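Local structure of RNA-dependent RNA Polymerase (6TZ0) at residues D59-L65 against Y314-A318; R791-S795 against I913-I917; S1152-A1158 against N1179-Y1183; A571-P577 against N603-C609. The protein catalyses RNA-templated RNA synthesis in a double-stranded RNA virus, transcribing plus strands conservatively and probably also making the complementary minus strands of the genome. All blocks are in the same frame, centred on the assembly; numbering follows the deposited sequence.

Contact 1 (D59-L65 against Y314-A318); sequences DSNGNQL and YINRA
A beta hairpin meets a helix here: residues 59-65 form the connection and the start of the second strand of the two-stranded antiparallel hairpin 54-58/64-68, and residues 314-318 are a full turn of helix 309-320. Backbones stay well apart, Leu65 CA and Tyr314 CA being 9.2 Å from each other, so long side chains span the gap. A type I turn runs from Asp59 to Gly62, and Gly62 adopts phi/psi 90/17, where a CB would collide with the preceding carbonyl O. Asp59 N donates to Asn63 O at 2.8 Å. The p rotamer of Asp59 folds its carboxylate over the turn, where OD1 accepts a very short bond from Asn63 N (2.4 Å) and a weak one from Asn61 N (3.2 Å).

The direct charged contact across the gap is made by Arg317, fully extended (t, t, t), which suits arginine for this reach. Its NE makes a long salt bridge to Asp59 OD2, 4.0 Å away; that oxygen also bonds Tyr331 of helix 325-339. Ser60 OG and Tyr314 OH, 4.2 Å apart, both bind the carboxylate of Glu226 from helix 224-237, which ties turn and helix together indirectly.

Packing round the guanidinium comes from Leu65 (t), whose CB points toward the helix, and from Asn63, whose CB is 3.5 Å from Arg317 NH1. Leu65 CD2 covers one face of the guanidinium, 3.6 Å from Arg317 NE.

Contact 2 (R791-S795 against I913-I917); sequences RFTLS and ILDLI
Edge strand 791-795 of the antiparallel sheet 791-795/827-831/813-815 packs against the loop that follows helix 902-911. The strand is extended, so its side chains alternate: Phe792 and Leu794 point toward the loop, Thr793 away. Residues 913-915 form a 3-10 turn, with Leu916 N donating to Ile913 O at 3.2 Å, and Leu916 (phi/psi -75/87) centres an inverse gamma turn. Phe792 CA lies 7.7 Å from Leu914 CA and Leu794 CA 7.4 Å from Leu916 CA, setting the register.

Phe792, chi1 t and chi2 69°, sends its flat ring into the bend of the loop. Leu914, with chi1 off the wells at -96° and chi2 p, has its CA-to-CB bond directed away, yet CD1 sits over the ring face in a CH-pi contact, 4.2 Å from the Phe792 centroid and 15° off the normal. Ile917, chi1 p, brings CG2 to the ring edge, 4.1 Å from Phe792 CE1. Leu794 (t, p) splays its methyls: CD2 is 3.9 Å from Ile913 CG2, while CD1 is 3.7 Å from Leu916 CB and 3.3 Å from Leu916 O, Leu916 being m, t.

Arg791, which binds ATP in another structure of this protein, is out of reach of the loop. The contact joins the strand that carries this residue to the loop through largely buried branched and aromatic carbon, some of it resting on loop carbonyls, by shape complementarity and exclusion of water and without directional polar bonds between the segments.

Contact 3 (S1152-A1158 against N1179-Y1183); sequences SDNPVSA and NIFSY
This is a buried loop-on-helix contact in the C-terminal part of the polymerase, between the turn leading to strand 1162-1163 and the middle of helix 1174-1188. Residues 1155-1158 make a 3-10 turn, and Pro1155, whose fixed phi suits its first position, brings its CA within 5.2 Å of Tyr1183 CA.

Tyr1183 (chi1 t, chi2 72°) does most of the work, its ring packing against the loop. Pro1155 CA rests over the face in a CH-pi contact, 3.9 Å from the Tyr1183 ring centroid and 24° off the normal. At the rim, Tyr1183 OH donates a very short 2.4 Å bond to Ser1152 O, so this residue offers both an apolar face and a polar tip. Within the loop, Ser1152 OG donates to Ser1157 OG (3.0 Å), and Ser1157 OG to Asn1154 O (2.9 Å), bracing the bend.

Pro1155 CG meets Ile1180 CG1 at 3.8 Å, and the small Ala1158 places CB 4.0 Å from Tyr1183 CB, a close approach that a larger residue would hinder. Around this core, Leu1062 of helix 1054-1062 touches Ala1158 and Tyr1183, Tyr1141 of strand 1141-1142 touches Pro1155 and Ile1180, and helix 1074-1080 packs on Ile1180.

Contact 4 (A571-P577 against N603-C609); sequences ASKCTVP and NAAWQAC
Small side chains let the end of helix 557-573 pack closely on the N-terminus of helix 604-614 in the catalytic polymerase domain, the two being connected through antiparallel strands 585-591 and 598-602. Ala571 CA is 4.7 Å from Trp606 CA, and Ala571 CB touches Trp606 CB at 3.8 Å. Val576 (t) sets CB 4.2 Å from Ala605 CB. Trp606, chi1 t, turns a face of its indole to helix 557-573: Ser572 CB lies 3.9 Å from the centroid of the Trp606 six-membered ring, 11° off the normal, a CH-pi contact. Trp606 NE1 is bound by Leu381 O, and Ser572 OG by Asp569 O.

Outward, the chain leaves helical geometry at Cys574 and runs extended through Val576, whose carbonyl meets the first turn of helix 604-614: Ala604 N donates to Val576 O at 2.8 Å. Asn603, the N-cap, uses its p rotamer to accept weakly from Trp606 N through OD1 (3.4 Å). Its other end, Asn603 ND2, donates a weak hydrogen bond to Cys574 SG at 3.3 Å.

Overall arrangement
Along the chain the order is contact 1, contact 4, contact 2, contact 3, each closing before the next opens. They share no helix or sheet and do not touch: contacts 2 and 3 have the nearest centres, 40 Å apart, whereas the centres of contacts 1 and 4 are 64 Å apart, on opposite sides of the chain's centre. Contact 4 ties together helices 557-573 and 604-614 of the polymerase domain, and contact 1 joins a hairpin to helix 309-320 across 248 intervening residues. Contact 2 links strand 791-795 to the C-terminal region, within which contact 3 is a local closure. With such spacing, each contact joins its own local part of the fold.

Contact 1 (D59-L65 against Y314-A318)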
loop_
_atom_site.group_PDB
_atom_site.type_symbol
_atom_site.label_atom_id
_atom_site.label_comp_id
_atom_site.label_asym_id
_atom_site.label_seq_id
_atom_site.Cartn_x
_atom_site.Cartn_y
_atom_site.Cartn_z
ATOM N N ASP A 59 32.973 -15.397 -23.246
ATOM C CA ASP A 59 32.177 -14.606 -22.318
ATOM C C ASP A 59 30.956 -14.046 -23.054
ATOM O O ASP A 59 30.608 -14.507 -24.144
ATOM C CB ASP A 59 33.043 -13.526 -21.652
ATOM C CG ASP A 59 33.649 -12.533 -22.635
ATOM O OD1 ASP A 59 33.512 -12.693 -23.864
ATOM O OD2 ASP A 59 34.284 -11.570 -22.167
ATOM N N SER A 60 30.290 -13.053 -22.465
ATOM C CA SER A 60 29.134 -12.438 -23.106
ATOM C C SER A 60 29.507 -11.602 -24.321
ATOM O O SER A 60 28.630 -11.291 -25.130
ATOM C CB SER A 60 28.381 -11.566 -22.108
ATOM O OG SER A 60 27.839 -12.347 -21.065
ATOM N N ASN A 61 30.774 -11.227 -24.471
ATOM C CA ASN A 61 31.206 -10.407 -25.594
ATOM C C ASN A 61 32.232 -11.112 -26.472
ATOM O O ASN A 61 32.884 -10.465 -27.295
ATOM C CB ASN A 61 31.740 -9.069 -25.086
ATOM C CG ASN A 61 30.628 -8.131 -24.666
ATOM O OD1 ASN A 61 29.659 -7.942 -25.398
ATOM N ND2 ASN A 61 30.735 -7.579 -23.476
ATOM N N GLY A 62 32.378 -12.425 -26.325
ATOM C CA GLY A 62 33.163 -13.214 -27.249
ATOM C C GLY A 62 34.631 -13.368 -26.926
ATOM O O GLY A 62 35.403 -13.737 -27.817
ATOM N N ASN A 63 35.049 -13.101 -25.696
ATOM C CA ASN A 63 36.440 -13.253 -25.303
ATOM C C ASN A 63 36.614 -14.546 -24.518
ATOM O O ASN A 63 35.732 -14.933 -23.750
ATOM C CB ASN A 63 36.891 -12.063 -24.463
ATOM C CG ASN A 63 36.761 -10.751 -25.204
ATOM O OD1 ASN A 63 35.960 -9.896 -24.834
ATOM N ND2 ASN A 63 37.550 -10.583 -26.253
ATOM N N GLN A 64 37.759 -15.200 -24.704
ATOM C CA GLN A 64 37.986 -16.518 -24.121
ATOM C C GLN A 64 38.187 -16.429 -22.616
ATOM O O GLN A 64 38.997 -15.632 -22.135
ATOM C CB GLN A 64 39.195 -17.183 -24.771
ATOM C CG GLN A 64 38.973 -17.580 -26.210
ATOM C CD GLN A 64 37.972 -18.707 -26.340
ATOM O OE1 GLN A 64 37.969 -19.643 -25.543
ATOM N NE2 GLN A 64 37.112 -18.622 -27.345
ATOM N N LEU A 65 37.456 -17.256 -21.872
ATOM C CA LEU A 65 37.519 -17.232 -20.420
ATOM C C LEU A 65 37.585 -18.664 -19.907
ATOM O O LEU A 65 37.080 -19.590 -20.544
ATOM C CB LEU A 65 36.319 -16.451 -19.847
ATOM C CG LEU A 65 36.288 -15.932 -18.404
ATOM C CD1 LEU A 65 35.724 -16.911 -17.434
ATOM C CD2 LEU A 65 37.694 -15.556 -17.963
ATOM N N TYR A 314 36.372 -11.321 -12.714
ATOM C CA TYR A 314 35.456 -11.132 -13.837
ATOM C C TYR A 314 35.094 -9.662 -14.027
ATOM O O TYR A 314 34.985 -9.185 -15.162
ATOM C CB TYR A 314 34.192 -11.962 -13.635
ATOM C CG TYR A 314 33.208 -11.858 -14.778
ATOM C CD1 TYR A 314 33.434 -12.515 -15.975
ATOM C CD2 TYR A 314 32.055 -11.098 -14.655
ATOM C CE1 TYR A 314 32.544 -12.423 -17.017
ATOM C CE2 TYR A 314 31.161 -10.995 -15.692
ATOM C CZ TYR A 314 31.410 -11.661 -16.869
ATOM O OH TYR A 314 30.518 -11.565 -17.909
ATOM N N ILE A 315 34.906 -8.929 -12.926
ATOM C CA ILE A 315 34.596 -7.503 -13.028
ATOM C C ILE A 315 35.788 -6.721 -13.576
ATOM O O ILE A 315 35.617 -5.822 -14.405
ATOM C CB ILE A 315 34.114 -6.966 -11.667
ATOM C CG1 ILE A 315 32.742 -7.548 -11.334
ATOM C CG2 ILE A 315 34.044 -5.448 -11.635
ATOM C CD1 ILE A 315 32.301 -7.253 -9.948
ATOM N N ASN A 316 37.011 -7.066 -13.163
ATOM C CA ASN A 316 38.178 -6.370 -13.711
ATOM C C ASN A 316 38.388 -6.712 -15.185
ATOM O O ASN A 316 38.819 -5.861 -15.975
ATOM C CB ASN A 316 39.426 -6.700 -12.901
ATOM C CG ASN A 316 39.357 -6.159 -11.501
ATOM O OD1 ASN A 316 38.810 -5.087 -11.272
ATOM N ND2 ASN A 316 39.938 -6.882 -10.557
ATOM N N ARG A 317 38.054 -7.948 -15.569
ATOM C CA ARG A 317 38.014 -8.343 -16.974
ATOM C C ARG A 317 37.017 -7.506 -17.768
ATOM O O ARG A 317 37.300 -7.098 -18.899
ATOM C CB ARG A 317 37.654 -9.822 -17.058
ATOM C CG ARG A 317 37.634 -10.402 -18.437
ATOM C CD ARG A 317 37.301 -11.877 -18.377
ATOM N NE ARG A 317 37.255 -12.462 -19.707
ATOM C CZ ARG A 317 38.321 -12.938 -20.338
ATOM N NH1 ARG A 317 38.202 -13.442 -21.554
ATOM N NH2 ARG A 317 39.509 -12.900 -19.758
ATOM N N ALA A 318 35.845 -7.243 -17.189
ATOM C CA ALA A 318 34.849 -6.405 -17.854
ATOM C C ALA A 318 35.290 -4.947 -17.918
ATOM O O ALA A 318 34.948 -4.233 -18.867
ATOM C CB ALA A 318 33.510 -6.519 -17.133
#

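Contact 2 (R791-S795 against I913-I917)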
loop_
_atom_site.group_PDB
_atom_site.type_symbol
_atom_site.label_atom_id
_atom_site.label_comp_id
_atom_site.label_asym_id
_atom_site.label_seq_id
_atom_site.Cartn_x
_atom_site.Cartn_y
_atom_site.Cartn_z
ATOM N N ARG A 791 -0.260 -31.911 -16.208
ATOM C CA ARG A 791 -0.991 -32.924 -15.436
ATOM C C ARG A 791 -2.326 -32.503 -14.826
ATOM O O ARG A 791 -2.418 -31.490 -14.140
ATOM C CB ARG A 791 -0.107 -33.468 -14.318
ATOM C CG ARG A 791 1.096 -34.256 -14.793
ATOM C CD ARG A 791 1.604 -35.138 -13.670
ATOM N NE ARG A 791 0.516 -35.914 -13.087
ATOM C CZ ARG A 791 0.688 -36.938 -12.260
ATOM N NH1 ARG A 791 -0.362 -37.587 -11.782
ATOM N NH2 ARG A 791 1.911 -37.315 -11.916
ATOM N N PHE A 792 -3.361 -33.293 -15.102
ATOM C CA PHE A 792 -4.693 -33.048 -14.563
ATOM C C PHE A 792 -5.325 -34.319 -13.976
ATOM O O PHE A 792 -5.426 -35.330 -14.667
ATOM C CB PHE A 792 -5.581 -32.484 -15.672
ATOM C CG PHE A 792 -6.839 -31.831 -15.180
ATOM C CD1 PHE A 792 -6.787 -30.646 -14.468
ATOM C CD2 PHE A 792 -8.076 -32.389 -15.451
ATOM C CE1 PHE A 792 -7.944 -30.040 -14.020
ATOM C CE2 PHE A 792 -9.236 -31.787 -15.008
ATOM C CZ PHE A 792 -9.170 -30.610 -14.290
ATOM N N THR A 793 -5.763 -34.267 -12.719
ATOM C CA THR A 793 -6.432 -35.396 -12.089
ATOM C C THR A 793 -7.861 -35.003 -11.765
ATOM O O THR A 793 -8.109 -33.898 -11.273
ATOM C CB THR A 793 -5.708 -35.835 -10.818
ATOM O OG1 THR A 793 -5.700 -34.754 -9.878
ATOM C CG2 THR A 793 -4.281 -36.239 -11.136
ATOM N N LEU A 794 -8.798 -35.898 -12.046
ATOM C CA LEU A 794 -10.203 -35.607 -11.836
ATOM C C LEU A 794 -10.902 -36.836 -11.280
ATOM O O LEU A 794 -10.702 -37.948 -11.774
ATOM C CB LEU A 794 -10.865 -35.147 -13.138
ATOM C CG LEU A 794 -12.318 -34.696 -13.023
ATOM C CD1 LEU A 794 -12.432 -33.556 -12.034
ATOM C CD2 LEU A 794 -12.844 -34.273 -14.381
ATOM N N SER A 795 -11.713 -36.627 -10.247
ATOM C CA SER A 795 -12.468 -37.709 -9.635
ATOM C C SER A 795 -13.599 -38.131 -10.559
ATOM O O SER A 795 -14.328 -37.289 -11.085
ATOM C CB SER A 795 -13.008 -37.282 -8.272
ATOM O OG SER A 795 -13.897 -36.188 -8.391
ATOM N N ILE A 913 -13.687 -29.771 -19.217
ATOM C CA ILE A 913 -13.212 -30.725 -18.223
ATOM C C ILE A 913 -12.195 -30.070 -17.292
ATOM O O ILE A 913 -12.186 -30.336 -16.083
ATOM C CB ILE A 913 -12.654 -31.972 -18.937
ATOM C CG1 ILE A 913 -13.780 -32.670 -19.695
ATOM C CG2 ILE A 913 -12.027 -32.955 -17.961
ATOM C CD1 ILE A 913 -13.315 -33.773 -20.606
ATOM N N LEU A 914 -11.384 -29.151 -17.811
ATOM C CA LEU A 914 -10.391 -28.441 -17.010
ATOM C C LEU A 914 -10.975 -27.337 -16.139
ATOM O O LEU A 914 -10.204 -26.587 -15.533
ATOM C CB LEU A 914 -9.302 -27.865 -17.912
ATOM C CG LEU A 914 -8.033 -28.704 -18.080
ATOM C CD1 LEU A 914 -8.288 -30.054 -18.707
ATOM C CD2 LEU A 914 -7.047 -27.922 -18.924
ATOM N N ASP A 915 -12.298 -27.214 -16.057
ATOM C CA ASP A 915 -12.905 -26.326 -15.077
ATOM C C ASP A 915 -13.222 -27.061 -13.785
ATOM O O ASP A 915 -13.307 -26.434 -12.723
ATOM C CB ASP A 915 -14.180 -25.710 -15.643
ATOM C CG ASP A 915 -13.914 -24.810 -16.825
ATOM O OD1 ASP A 915 -12.799 -24.258 -16.910
ATOM O OD2 ASP A 915 -14.821 -24.650 -17.666
ATOM N N LEU A 916 -13.398 -28.377 -13.856
ATOM C CA LEU A 916 -13.817 -29.188 -12.717
ATOM C C LEU A 916 -12.634 -29.336 -11.773
ATOM O O LEU A 916 -11.858 -30.288 -11.848
ATOM C CB LEU A 916 -14.339 -30.540 -13.184
ATOM C CG LEU A 916 -15.598 -30.499 -14.050
ATOM C CD1 LEU A 916 -15.935 -31.885 -14.564
ATOM C CD2 LEU A 916 -16.766 -29.908 -13.282
ATOM N N ILE A 917 -12.495 -28.365 -10.875
ATOM C CA ILE A 917 -11.420 -28.328 -9.897
ATOM C C ILE A 917 -12.036 -28.221 -8.509
ATOM O O ILE A 917 -13.249 -28.076 -8.351
ATOM C CB ILE A 917 -10.450 -27.156 -10.143
ATOM C CG1 ILE A 917 -11.212 -25.830 -10.073
ATOM C CG2 ILE A 917 -9.749 -27.311 -11.476
ATOM C CD1 ILE A 917 -10.327 -24.613 -10.053
#

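Contact 3 (S1152-A1158 against N1179-Y1183)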
loop_
_atom_site.group_PDB
_atom_site.type_symbol
_atom_site.label_atom_id
_atom_site.label_comp_id
_atom_site.label_asym_id
_atom_site.label_seq_id
_atom_site.Cartn_x
_atom_site.Cartn_y
_atom_site.Cartn_z
ATOM N N SER A 1152 5.316 -0.142 -32.922
ATOM C CA SER A 1152 4.102 0.649 -33.071
ATOM C C SER A 1152 2.853 -0.173 -32.794
ATOM O O SER A 1152 2.763 -1.347 -33.159
ATOM C CB SER A 1152 4.016 1.236 -34.477
ATOM O OG SER A 1152 3.793 0.224 -35.435
ATOM N N ASP A 1153 1.875 0.469 -32.161
ATOM C CA ASP A 1153 0.579 -0.123 -31.872
ATOM C C ASP A 1153 -0.400 -0.006 -33.028
ATOM O O ASP A 1153 -1.543 -0.450 -32.895
ATOM C CB ASP A 1153 -0.040 0.543 -30.641
ATOM C CG ASP A 1153 0.699 0.218 -29.367
ATOM O OD1 ASP A 1153 1.299 -0.873 -29.284
ATOM O OD2 ASP A 1153 0.672 1.054 -28.439
ATOM N N ASN A 1154 0.007 0.584 -34.146
ATOM C CA ASN A 1154 -0.934 0.932 -35.190
ATOM C C ASN A 1154 -0.782 -0.036 -36.348
ATOM O O ASN A 1154 0.333 -0.196 -36.866
ATOM C CB ASN A 1154 -0.697 2.361 -35.657
ATOM C CG ASN A 1154 -1.875 2.934 -36.416
ATOM O OD1 ASN A 1154 -2.885 2.269 -36.615
ATOM N ND2 ASN A 1154 -1.753 4.185 -36.833
ATOM N N PRO A 1155 -1.853 -0.710 -36.777
ATOM C CA PRO A 1155 -1.767 -1.563 -37.971
ATOM C C PRO A 1155 -1.596 -0.802 -39.275
ATOM O O PRO A 1155 -1.317 -1.436 -40.299
ATOM C CB PRO A 1155 -3.099 -2.316 -37.951
ATOM C CG PRO A 1155 -3.528 -2.280 -36.534
ATOM C CD PRO A 1155 -3.087 -0.960 -36.019
ATOM N N VAL A 1156 -1.765 0.522 -39.279
ATOM C CA VAL A 1156 -1.612 1.315 -40.491
ATOM C C VAL A 1156 -0.143 1.404 -40.899
ATOM O O VAL A 1156 0.168 1.600 -42.077
ATOM C CB VAL A 1156 -2.270 2.694 -40.254
ATOM C CG1 VAL A 1156 -2.224 3.596 -41.483
ATOM C CG2 VAL A 1156 -3.711 2.513 -39.814
ATOM N N SER A 1157 0.781 1.173 -39.965
ATOM C CA SER A 1157 2.207 1.230 -40.263
ATOM C C SER A 1157 2.690 0.105 -41.172
ATOM O O SER A 1157 3.840 0.151 -41.619
ATOM C CB SER A 1157 3.006 1.205 -38.966
ATOM O OG SER A 1157 2.858 -0.039 -38.310
ATOM N N ALA A 1158 1.857 -0.889 -41.463
ATOM C CA ALA A 1158 2.217 -1.974 -42.359
ATOM C C ALA A 1158 1.655 -1.816 -43.763
ATOM O O ALA A 1158 1.873 -2.701 -44.594
ATOM C CB ALA A 1158 1.748 -3.308 -41.783
ATOM N N ASN A 1179 -5.273 -3.965 -43.408
ATOM C CA ASN A 1179 -4.113 -3.452 -42.683
ATOM C C ASN A 1179 -3.809 -4.296 -41.456
ATOM O O ASN A 1179 -2.642 -4.542 -41.138
ATOM C CB ASN A 1179 -4.341 -2.001 -42.269
ATOM C CG ASN A 1179 -4.291 -1.050 -43.431
ATOM O OD1 ASN A 1179 -3.493 -1.217 -44.346
ATOM N ND2 ASN A 1179 -5.127 -0.026 -43.390
ATOM N N ILE A 1180 -4.850 -4.753 -40.760
ATOM C CA ILE A 1180 -4.665 -5.643 -39.617
ATOM C C ILE A 1180 -4.113 -6.990 -40.062
ATOM O O ILE A 1180 -3.226 -7.554 -39.404
ATOM C CB ILE A 1180 -5.990 -5.774 -38.841
ATOM C CG1 ILE A 1180 -6.252 -4.490 -38.056
ATOM C CG2 ILE A 1180 -6.023 -6.992 -37.943
ATOM C CD1 ILE A 1180 -7.585 -4.437 -37.415
ATOM N N PHE A 1181 -4.617 -7.513 -41.191
ATOM C CA PHE A 1181 -4.087 -8.748 -41.781
ATOM C C PHE A 1181 -2.591 -8.651 -42.039
ATOM O O PHE A 1181 -1.807 -9.491 -41.569
ATOM C CB PHE A 1181 -4.789 -9.061 -43.102
ATOM C CG PHE A 1181 -6.186 -9.577 -42.963
ATOM C CD1 PHE A 1181 -6.719 -9.899 -41.729
ATOM C CD2 PHE A 1181 -6.949 -9.788 -44.095
ATOM C CE1 PHE A 1181 -7.999 -10.385 -41.629
ATOM C CE2 PHE A 1181 -8.221 -10.282 -44.002
ATOM C CZ PHE A 1181 -8.744 -10.589 -42.765
ATOM N N SER A 1182 -2.182 -7.597 -42.743
ATOM C CA SER A 1182 -0.775 -7.399 -43.069
ATOM C C SER A 1182 0.072 -7.158 -41.823
ATOM O O SER A 1182 1.174 -7.702 -41.708
ATOM C CB SER A 1182 -0.651 -6.240 -44.048
ATOM O OG SER A 1182 -1.099 -5.044 -43.449
ATOM N N TYR A 1183 -0.450 -6.397 -40.859
ATOM C CA TYR A 1183 0.308 -6.046 -39.659
ATOM C C TYR A 1183 0.573 -7.262 -38.784
ATOM O O TYR A 1183 1.710 -7.492 -38.346
ATOM C CB TYR A 1183 -0.459 -4.978 -38.884
ATOM C CG TYR A 1183 0.149 -4.555 -37.574
ATOM C CD1 TYR A 1183 1.298 -3.785 -37.539
ATOM C CD2 TYR A 1183 -0.462 -4.877 -36.374
ATOM C CE1 TYR A 1183 1.841 -3.382 -36.350
ATOM C CE2 TYR A 1183 0.073 -4.479 -35.180
ATOM C CZ TYR A 1183 1.223 -3.731 -35.175
ATOM O OH TYR A 1183 1.763 -3.327 -33.981
#

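Contact 4 (A571-P577 against N603-C609)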
loop_
_atom_site.group_PDB
_atom_site.type_symbol
_atom_site.label_atom_id
_atom_site.label_comp_id
_atom_site.label_asym_id
_atom_site.label_seq_id
_atom_site.Cartn_x
_atom_site.Cartn_y
_atom_site.Cartn_z
ATOM N N ALA A 571 -6.462 23.546 4.274
ATOM C CA ALA A 571 -7.679 23.293 5.031
ATOM C C ALA A 571 -8.252 24.567 5.629
ATOM O O ALA A 571 -9.473 24.691 5.750
ATOM C CB ALA A 571 -7.401 22.274 6.132
ATOM N N SER A 572 -7.403 25.520 6.001
ATOM C CA SER A 572 -7.914 26.787 6.501
ATOM C C SER A 572 -8.495 27.627 5.375
ATOM O O SER A 572 -9.494 28.326 5.574
ATOM C CB SER A 572 -6.809 27.555 7.213
ATOM O OG SER A 572 -5.850 28.011 6.283
ATOM N N LYS A 573 -7.897 27.567 4.180
ATOM C CA LYS A 573 -8.406 28.401 3.093
ATOM C C LYS A 573 -9.716 27.903 2.491
ATOM O O LYS A 573 -10.421 28.696 1.864
ATOM C CB LYS A 573 -7.369 28.540 1.980
ATOM C CG LYS A 573 -6.235 29.491 2.297
ATOM C CD LYS A 573 -5.242 29.547 1.159
ATOM C CE LYS A 573 -4.212 30.645 1.371
ATOM N NZ LYS A 573 -3.335 30.403 2.544
ATOM N N CYS A 574 -10.072 26.635 2.657
ATOM C CA CYS A 574 -11.207 26.095 1.924
ATOM C C CYS A 574 -12.516 26.348 2.668
ATOM O O CYS A 574 -12.553 26.977 3.726
ATOM C CB CYS A 574 -11.010 24.605 1.650
ATOM S SG CYS A 574 -10.974 23.546 3.096
ATOM N N THR A 575 -13.617 25.867 2.088
ATOM C CA THR A 575 -14.953 25.994 2.677
ATOM C C THR A 575 -15.675 24.671 2.425
ATOM O O THR A 575 -16.354 24.507 1.408
ATOM C CB THR A 575 -15.707 27.174 2.076
ATOM O OG1 THR A 575 -14.927 28.365 2.226
ATOM C CG2 THR A 575 -17.037 27.383 2.784
ATOM N N VAL A 576 -15.509 23.725 3.343
ATOM C CA VAL A 576 -16.077 22.384 3.203
ATOM C C VAL A 576 -16.871 22.053 4.457
ATOM O O VAL A 576 -16.277 21.825 5.517
ATOM C CB VAL A 576 -14.989 21.321 2.968
ATOM C CG1 VAL A 576 -15.596 19.927 2.935
ATOM C CG2 VAL A 576 -14.234 21.580 1.683
ATOM N N PRO A 577 -18.196 22.029 4.407
ATOM C CA PRO A 577 -18.961 21.463 5.515
ATOM C C PRO A 577 -19.226 19.986 5.277
ATOM O O PRO A 577 -19.180 19.497 4.145
ATOM C CB PRO A 577 -20.265 22.264 5.475
ATOM C CG PRO A 577 -20.444 22.547 4.034
ATOM C CD PRO A 577 -19.067 22.737 3.454
ATOM N N ASN A 603 -14.341 25.088 9.298
ATOM C CA ASN A 603 -15.096 24.137 8.497
ATOM C C ASN A 603 -14.734 22.702 8.887
ATOM O O ASN A 603 -13.905 22.464 9.764
ATOM C CB ASN A 603 -14.902 24.406 7.002
ATOM C CG ASN A 603 -13.457 24.343 6.552
ATOM O OD1 ASN A 603 -12.556 24.117 7.332
ATOM N ND2 ASN A 603 -13.242 24.519 5.266
ATOM N N ALA A 604 -15.356 21.732 8.211
ATOM C CA ALA A 604 -15.260 20.338 8.634
ATOM C C ALA A 604 -13.897 19.737 8.318
ATOM O O ALA A 604 -13.350 18.964 9.118
ATOM C CB ALA A 604 -16.358 19.519 7.965
ATOM N N ALA A 605 -13.345 20.072 7.151
ATOM C CA ALA A 605 -12.084 19.491 6.711
ATOM C C ALA A 605 -10.922 19.932 7.583
ATOM O O ALA A 605 -10.006 19.148 7.836
ATOM C CB ALA A 605 -11.819 19.869 5.261
ATOM N N TRP A 606 -10.961 21.166 8.076
ATOM C CA TRP A 606 -9.877 21.665 8.908
ATOM C C TRP A 606 -9.960 21.085 10.315
ATOM O O TRP A 606 -8.928 20.831 10.945
ATOM C CB TRP A 606 -9.901 23.192 8.843
ATOM C CG TRP A 606 -8.917 23.975 9.608
ATOM C CD1 TRP A 606 -7.641 23.627 9.905
ATOM C CD2 TRP A 606 -9.041 25.353 9.948
ATOM N NE1 TRP A 606 -7.003 24.659 10.533
ATOM C CE2 TRP A 606 -7.841 25.740 10.560
ATOM C CE3 TRP A 606 -10.071 26.287 9.834
ATOM C CZ2 TRP A 606 -7.643 27.016 11.065
ATOM C CZ3 TRP A 606 -9.873 27.552 10.341
ATOM C CH2 TRP A 606 -8.670 27.903 10.946
ATOM N N GLN A 607 -11.174 20.757 10.769
ATOM C CA GLN A 607 -11.342 19.979 11.995
ATOM C C GLN A 607 -10.755 18.583 11.849
ATOM O O GLN A 607 -10.041 18.104 12.740
ATOM C CB GLN A 607 -12.819 19.864 12.359
ATOM C CG GLN A 607 -13.484 21.145 12.746
ATOM C CD GLN A 607 -14.947 20.957 13.020
ATOM O OE1 GLN A 607 -15.452 19.844 12.998
ATOM N NE2 GLN A 607 -15.654 22.052 13.223
ATOM N N ALA A 608 -11.047 17.917 10.725
ATOM C CA ALA A 608 -10.539 16.564 10.505
ATOM C C ALA A 608 -9.024 16.544 10.378
ATOM O O ALA A 608 -8.360 15.682 10.963
ATOM C CB ALA A 608 -11.177 15.957 9.259
ATOM N N CYS A 609 -8.459 17.501 9.644
ATOM C CA CYS A 609 -7.015 17.537 9.457
ATOM C C CYS A 609 -6.288 17.909 10.739
ATOM O O CYS A 609 -5.225 17.353 11.030
ATOM C CB CYS A 609 -6.659 18.503 8.334
ATOM S SG CYS A 609 -7.200 17.939 6.729
#